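Local coordinates for protein prolyl endopeptidase (Myxococcus xanthus, PDB 2BKL) that probably cleaves oligopeptides on the carboxyl side of proline, and less readily of alanine, as a serine endopeptidase of the prolyl oligopeptidase family, at residues S466-L469 against P470-A474; V665-Y668 against S669-Q673. One frame throughout, in Å; residues are numbered along the deposited sequence.

Overall arrangement
Both contacts are local turns in the alpha/beta-hydrolase domain, with their centres about 12 Å apart. Interaction 1 comes first along the chain, where the loop after strand 448-451 runs into the short helix 469-473; interaction 2 lies near the C-terminal end of helix 657-674. They touch directly: the Trp471 ring lies against Tyr668, Leu671 and Phe672, with Trp471 CE3 3.6 Å from Tyr668 CD1, and the backbone oxygen Ser467 O packs 3.4 Å from Tyr668 CE2. Both also touch helix 56-67, so three helices from distant parts of the sequence are packed together. Helix 657-674 in addition covers sheet strands 552-556 and 607-613.

Interaction 1: S466-L469 against P470-A474; sequences SSIL and PWLDA
At the N-terminal end of the short helix 469-473 in the alpha/beta-hydrolase domain, the carbonyl groups of Ile468 and Leu469 receive the N-H groups of Leu472 and Asp473. Leu472 N binds Ile468 O at 3.1 Å with an N-H...O angle of 164°, and Asp473 N reaches Leu469 O at 2.9 Å. Pro470 suits this position: its nitrogen has no hydrogen to give, and its CD sits 3.8 Å from Ser467 O. A water joins Ser467 O, to which it donates, to Trp471 N in the first turn, from which it weakly accepts.

Ile468 has CG1 set between its backbone N and carbonyl carbon (chi1 74°), which carries CD1 to 3.9 Å from Leu472 CD1, the two side chains meeting at a slant. Leu469 CD2 makes a looser apolar contact, 4.2 Å, with the same methyl, Leu472 CD1, and Tyr415 touches both leucines. The indole of Trp471 packs on Leu671 of helix 657-674 and donates through NE1 to Val477 O. Asp473 folds back along the turn, OD1 hydrogen-bonded to Tyr415 OH, while its carboxyl carbon CG lies 3.3 Å from Leu469 O.

Interaction 2: V665-Y668 against S669-Q673; sequences VDLY and SFLFQ
Val665 and Ser669 are joined twice. Ser669 N donates to Val665 O at 2.9 Å, and the hydroxyl OG donates to the same oxygen at 2.8 Å, the two donors arriving from opposite faces of the carbonyl plane. OG is directed back there because it stands between the backbone N and carbonyl carbon (chi1 73°). Three further backbone bonds of the i to i+4 kind continue the helix, from Phe670 N to Asp666 O, Leu671 N to Leu667 O and Phe672 N to Tyr668 O.

Among charged groups, Asp666 forms salt bridges with Arg56 and Arg644, and Arg56 NH1 is also hydrogen-bonded to Ser669 OG. With alanine in place of Ser669, Val665 O is likely to keep only its backbone donor from this turn, and Arg56 would lose one of its partners.

The apolar contacts centre on two leucines. Leu667 CD2 lies over the centre of the Tyr668 ring, 3.8 Å above its plane, and 3.6 Å from Leu671 CD1, the two leucines running side by side. Leu671 CD1 also lies 4.1 Å from Tyr668 CD1, these side chains likewise alongside each other. A carbonyl meets a ring as well: Tyr668 O lies 3.3 Å above one face of Phe672, offset toward the rim.

Leu667, Phe670 and Leu671 meet sheet strands while Val665 and Tyr668 meet helix 56-67, as befits a helix flanking the central sheet of an alpha/beta-hydrolase fold.

Interaction 1: S466-L469 against P470-A474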
ATOM      1  N   SER A 466      15.322   3.121   6.338  1.00 11.31           N
ATOM      2  CA  SER A 466      16.394   3.180   7.322  1.00  9.82           C
ATOM      3  C   SER A 466      16.279   2.061   8.364  1.00  8.65           C
ATOM      4  O   SER A 466      17.263   1.721   9.012  1.00  7.88           O
ATOM      5  CB  SER A 466      16.412   4.538   8.012  1.00  9.66           C
ATOM      6  OG  SER A 466      15.247   4.739   8.763  1.00 12.95           O
ATOM      7  N   SER A 467      15.094   1.464   8.473  1.00  9.60           N
ATOM      8  CA  SER A 467      14.855   0.414   9.450  1.00  9.37           C
ATOM      9  C   SER A 467      15.732  -0.815   9.297  1.00  9.52           C
ATOM     10  O   SER A 467      15.909  -1.540  10.256  1.00 10.17           O
ATOM     11  CB  SER A 467      13.384  -0.009   9.460  1.00 10.32           C
ATOM     12  OG  SER A 467      13.000  -0.602   8.222  1.00 11.03           O
ATOM     13  N   ILE A 468      16.259  -1.053   8.100  1.00  8.38           N
ATOM     14  CA  ILE A 468      17.095  -2.211   7.849  1.00  8.67           C
ATOM     15  C   ILE A 468      18.572  -1.966   8.192  1.00  7.78           C
ATOM     16  O   ILE A 468      19.368  -2.888   8.180  1.00  7.50           O
ATOM     17  CB  ILE A 468      16.987  -2.720   6.390  1.00  9.53           C
ATOM     18  CG1 ILE A 468      17.722  -1.805   5.411  1.00  9.05           C
ATOM     19  CG2 ILE A 468      15.530  -2.985   6.006  1.00 11.99           C
ATOM     20  CD1 ILE A 468      17.856  -2.428   4.039  1.00 11.63           C
ATOM     21  N   LEU A 469      18.967  -0.736   8.516  1.00  7.98           N
ATOM     22  CA  LEU A 469      20.390  -0.459   8.669  1.00  8.87           C
ATOM     23  C   LEU A 469      21.071  -1.194   9.848  1.00  7.42           C
ATOM     24  O   LEU A 469      22.136  -1.737   9.652  1.00  7.70           O
ATOM     25  CB  LEU A 469      20.695   1.042   8.687  1.00 10.48           C
ATOM     26  CG  LEU A 469      20.406   1.730   7.350  1.00 12.09           C
ATOM     27  CD1 LEU A 469      20.579   3.240   7.517  1.00 14.11           C
ATOM     28  CD2 LEU A 469      21.310   1.214   6.247  1.00 14.69           C
ATOM     29  N   PRO A 470      20.502  -1.250  11.051  1.00  8.57           N
ATOM     30  CA  PRO A 470      21.105  -2.065  12.124  1.00  9.69           C
ATOM     31  C   PRO A 470      21.272  -3.551  11.731  1.00  7.37           C
ATOM     32  O   PRO A 470      22.275  -4.197  12.050  1.00  9.33           O
ATOM     33  CB  PRO A 470      20.121  -1.871  13.286  1.00 10.23           C
ATOM     34  CG  PRO A 470      19.585  -0.544  13.009  1.00 11.18           C
ATOM     35  CD  PRO A 470      19.328  -0.503  11.536  1.00  9.40           C
ATOM     36  N   TRP A 471      20.341  -4.055  10.935  1.00  7.27           N
ATOM     37  CA  TRP A 471      20.397  -5.434  10.464  1.00  7.43           C
ATOM     38  C   TRP A 471      21.602  -5.635   9.553  1.00  7.36           C
ATOM     39  O   TRP A 471      22.395  -6.546   9.778  1.00  7.81           O
ATOM     40  CB  TRP A 471      19.084  -5.768   9.763  1.00  7.35           C
ATOM     41  CG  TRP A 471      18.921  -7.194   9.304  1.00  7.82           C
ATOM     42  CD1 TRP A 471      18.993  -7.670   8.013  1.00  7.01           C
ATOM     43  CD2 TRP A 471      18.674  -8.320  10.129  1.00  7.34           C
ATOM     44  NE1 TRP A 471      18.811  -9.030   8.008  1.00  7.00           N
ATOM     45  CE2 TRP A 471      18.560  -9.443   9.293  1.00  7.60           C
ATOM     46  CE3 TRP A 471      18.497  -8.487  11.503  1.00  9.60           C
ATOM     47  CZ2 TRP A 471      18.312 -10.719   9.797  1.00  9.92           C
ATOM     48  CZ3 TRP A 471      18.232  -9.744  11.998  1.00 10.43           C
ATOM     49  CH2 TRP A 471      18.134 -10.843  11.138  1.00 11.33           C
ATOM     50  N   LEU A 472      21.776  -4.741   8.590  1.00  7.29           N
ATOM     51  CA  LEU A 472      22.901  -4.804   7.658  1.00  7.39           C
ATOM     52  C   LEU A 472      24.211  -4.643   8.413  1.00  7.72           C
ATOM     53  O   LEU A 472      25.180  -5.343   8.146  1.00  8.37           O
ATOM     54  CB  LEU A 472      22.799  -3.720   6.584  1.00  8.03           C
ATOM     55  CG  LEU A 472      21.545  -3.717   5.695  1.00  8.19           C
ATOM     56  CD1 LEU A 472      21.681  -2.655   4.644  1.00  9.91           C
ATOM     57  CD2 LEU A 472      21.269  -5.068   5.056  1.00 12.25           C
ATOM     58  N   ASP A 473      24.226  -3.750   9.400  1.00  9.48           N
ATOM     59  CA  ASP A 473      25.456  -3.496  10.157  1.00 10.48           C
ATOM     60  C   ASP A 473      25.867  -4.649  11.060  1.00 10.60           C
ATOM     61  O   ASP A 473      27.081  -4.798  11.386  1.00 13.21           O
ATOM     62  CB  ASP A 473      25.318  -2.196  10.956  1.00  9.79           C
ATOM     63  CG  ASP A 473      25.291  -0.969  10.064  1.00 13.88           C
ATOM     64  OD1 ASP A 473      25.695  -1.085   8.882  1.00 15.00           O
ATOM     65  OD2 ASP A 473      24.888   0.163  10.445  1.00 16.80           O
ATOM     66  N   ALA A 474      24.907  -5.480  11.425  1.00  9.18           N
ATOM     67  CA  ALA A 474      25.131  -6.699  12.188  1.00 10.34           C
ATOM     68  C   ALA A 474      25.539  -7.883  11.307  1.00 11.20           C
ATOM     69  O   ALA A 474      25.670  -9.002  11.809  1.00 14.50           O
ATOM     70  CB  ALA A 474      23.880  -7.036  13.017  1.00 11.89           C
TER
HETATM   71  O   HOH W   1      17.481  -3.326  11.474  1.00 13.69           O

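Interaction 2: V665-Y668 against S669-Q673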
ATOM      1  N   VAL A 665      12.361  -1.932  17.331  1.00  7.29           N
ATOM      2  CA  VAL A 665      13.152  -2.529  18.390  1.00  8.65           C
ATOM      3  C   VAL A 665      12.620  -3.953  18.663  1.00  8.49           C
ATOM      4  O   VAL A 665      13.380  -4.905  18.804  1.00  8.47           O
ATOM      5  CB  VAL A 665      13.159  -1.669  19.693  1.00  9.20           C
ATOM      6  CG1 VAL A 665      13.844  -2.416  20.826  1.00  9.47           C
ATOM      7  CG2 VAL A 665      13.836  -0.300  19.450  1.00  9.22           C
ATOM      8  N   ASP A 666      11.307  -4.072  18.767  1.00  8.22           N
ATOM      9  CA  ASP A 666      10.675  -5.355  19.020  1.00  8.70           C
ATOM     10  C   ASP A 666      10.952  -6.352  17.905  1.00  8.75           C
ATOM     11  O   ASP A 666      11.334  -7.470  18.187  1.00 10.19           O
ATOM     12  CB  ASP A 666       9.181  -5.171  19.273  1.00  9.04           C
ATOM     13  CG  ASP A 666       8.879  -4.617  20.657  1.00 11.63           C
ATOM     14  OD1 ASP A 666       9.768  -4.550  21.540  1.00 15.24           O
ATOM     15  OD2 ASP A 666       7.737  -4.235  20.967  1.00 12.76           O
ATOM     16  N   LEU A 667      10.759  -5.956  16.657  1.00  6.96           N
ATOM     17  CA  LEU A 667      10.972  -6.815  15.507  1.00  7.48           C
ATOM     18  C   LEU A 667      12.383  -7.315  15.456  1.00  8.52           C
ATOM     19  O   LEU A 667      12.608  -8.519  15.388  1.00  8.56           O
ATOM     20  CB  LEU A 667      10.639  -6.043  14.218  1.00 11.18           C
ATOM     21  CG  LEU A 667      10.514  -6.856  12.921  1.00 12.36           C
ATOM     22  CD1 LEU A 667       9.704  -6.042  11.869  1.00 15.48           C
ATOM     23  CD2 LEU A 667      11.829  -7.270  12.357  1.00 15.46           C
ATOM     24  N   TYR A 668      13.355  -6.409  15.516  1.00 10.20           N
ATOM     25  CA  TYR A 668      14.741  -6.808  15.289  1.00 11.08           C
ATOM     26  C   TYR A 668      15.318  -7.519  16.508  1.00 12.03           C
ATOM     27  O   TYR A 668      16.122  -8.445  16.344  1.00 11.47           O
ATOM     28  CB  TYR A 668      15.619  -5.647  14.732  1.00 10.69           C
ATOM     29  CG  TYR A 668      15.280  -5.390  13.262  1.00 11.51           C
ATOM     30  CD1 TYR A 668      15.773  -6.227  12.279  1.00 12.83           C
ATOM     31  CD2 TYR A 668      14.466  -4.327  12.868  1.00 13.63           C
ATOM     32  CE1 TYR A 668      15.449  -6.038  10.929  1.00 14.44           C
ATOM     33  CE2 TYR A 668      14.151  -4.112  11.504  1.00 13.43           C
ATOM     34  CZ  TYR A 668      14.655  -4.988  10.545  1.00 14.66           C
ATOM     35  OH  TYR A 668      14.354  -4.851   9.192  1.00 15.64           O
ATOM     36  N   SER A 669      14.878  -7.177  17.722  1.00 10.89           N
ATOM     37  CA  SER A 669      15.305  -7.938  18.889  1.00 13.37           C
ATOM     38  C   SER A 669      14.731  -9.379  18.897  1.00 10.58           C
ATOM     39  O   SER A 669      15.443 -10.301  19.262  1.00 11.19           O
ATOM     40  CB  SER A 669      15.087  -7.160  20.190  1.00 13.03           C
ATOM     41  OG  SER A 669      13.727  -7.079  20.568  1.00 11.74           O
ATOM     42  N   PHE A 670      13.497  -9.581  18.425  1.00  9.04           N
ATOM     43  CA  PHE A 670      12.929 -10.908  18.184  1.00  7.27           C
ATOM     44  C   PHE A 670      13.829 -11.694  17.230  1.00  7.60           C
ATOM     45  O   PHE A 670      14.199 -12.831  17.489  1.00  8.34           O
ATOM     46  CB  PHE A 670      11.502 -10.762  17.616  1.00  7.81           C
ATOM     47  CG  PHE A 670      10.933 -12.023  17.012  1.00  6.69           C
ATOM     48  CD1 PHE A 670      10.425 -13.055  17.812  1.00  8.50           C
ATOM     49  CD2 PHE A 670      10.865 -12.167  15.643  1.00  8.51           C
ATOM     50  CE1 PHE A 670       9.871 -14.210  17.241  1.00  8.00           C
ATOM     51  CE2 PHE A 670      10.338 -13.281  15.077  1.00  7.51           C
ATOM     52  CZ  PHE A 670       9.836 -14.319  15.879  1.00  6.67           C
ATOM     53  N   LEU A 671      14.195 -11.069  16.121  1.00  7.61           N
ATOM     54  CA  LEU A 671      15.032 -11.734  15.136  1.00  7.65           C
ATOM     55  C   LEU A 671      16.396 -12.101  15.709  1.00  8.34           C
ATOM     56  O   LEU A 671      16.894 -13.224  15.473  1.00  9.18           O
ATOM     57  CB  LEU A 671      15.171 -10.893  13.857  1.00  9.14           C
ATOM     58  CG  LEU A 671      13.878 -10.735  13.043  1.00  9.61           C
ATOM     59  CD1 LEU A 671      14.143  -9.918  11.797  1.00 11.25           C
ATOM     60  CD2 LEU A 671      13.282 -12.093  12.665  1.00  8.79           C
ATOM     61  N   PHE A 672      17.015 -11.161  16.427  1.00  8.45           N
ATOM     62  CA  PHE A 672      18.341 -11.406  16.987  1.00  9.90           C
ATOM     63  C   PHE A 672      18.264 -12.587  17.926  1.00 11.27           C
ATOM     64  O   PHE A 672      19.186 -13.384  17.978  1.00 11.76           O
ATOM     65  CB  PHE A 672      18.843 -10.187  17.773  1.00 11.45           C
ATOM     66  CG  PHE A 672      19.314  -9.044  16.938  1.00 12.06           C
ATOM     67  CD1 PHE A 672      19.649  -9.198  15.601  1.00 13.83           C
ATOM     68  CD2 PHE A 672      19.480  -7.803  17.517  1.00 14.58           C
ATOM     69  CE1 PHE A 672      20.114  -8.106  14.857  1.00 15.12           C
ATOM     70  CE2 PHE A 672      19.923  -6.720  16.773  1.00 16.09           C
ATOM     71  CZ  PHE A 672      20.248  -6.889  15.443  1.00 15.27           C
ATOM     72  N   GLN A 673      17.183 -12.693  18.703  1.00  9.91           N
ATOM     73  CA  GLN A 673      17.010 -13.815  19.633  1.00 11.18           C
ATOM     74  C   GLN A 673      16.859 -15.125  18.891  1.00 10.62           C
ATOM     75  O   GLN A 673      17.606 -16.083  19.111  1.00 13.45           O
ATOM     76  CB  GLN A 673      15.797 -13.591  20.539  1.00 13.27           C
ATOM     77  CG  GLN A 673      15.450 -14.776  21.434  1.00 17.62           C
ATOM     78  CD  GLN A 673      16.469 -15.050  22.504  1.00 19.45           C
ATOM     79  OE1 GLN A 673      16.722 -16.222  22.832  1.00 22.26           O
ATOM     80  NE2 GLN A 673      17.050 -14.002  23.070  1.00 19.76           N
TER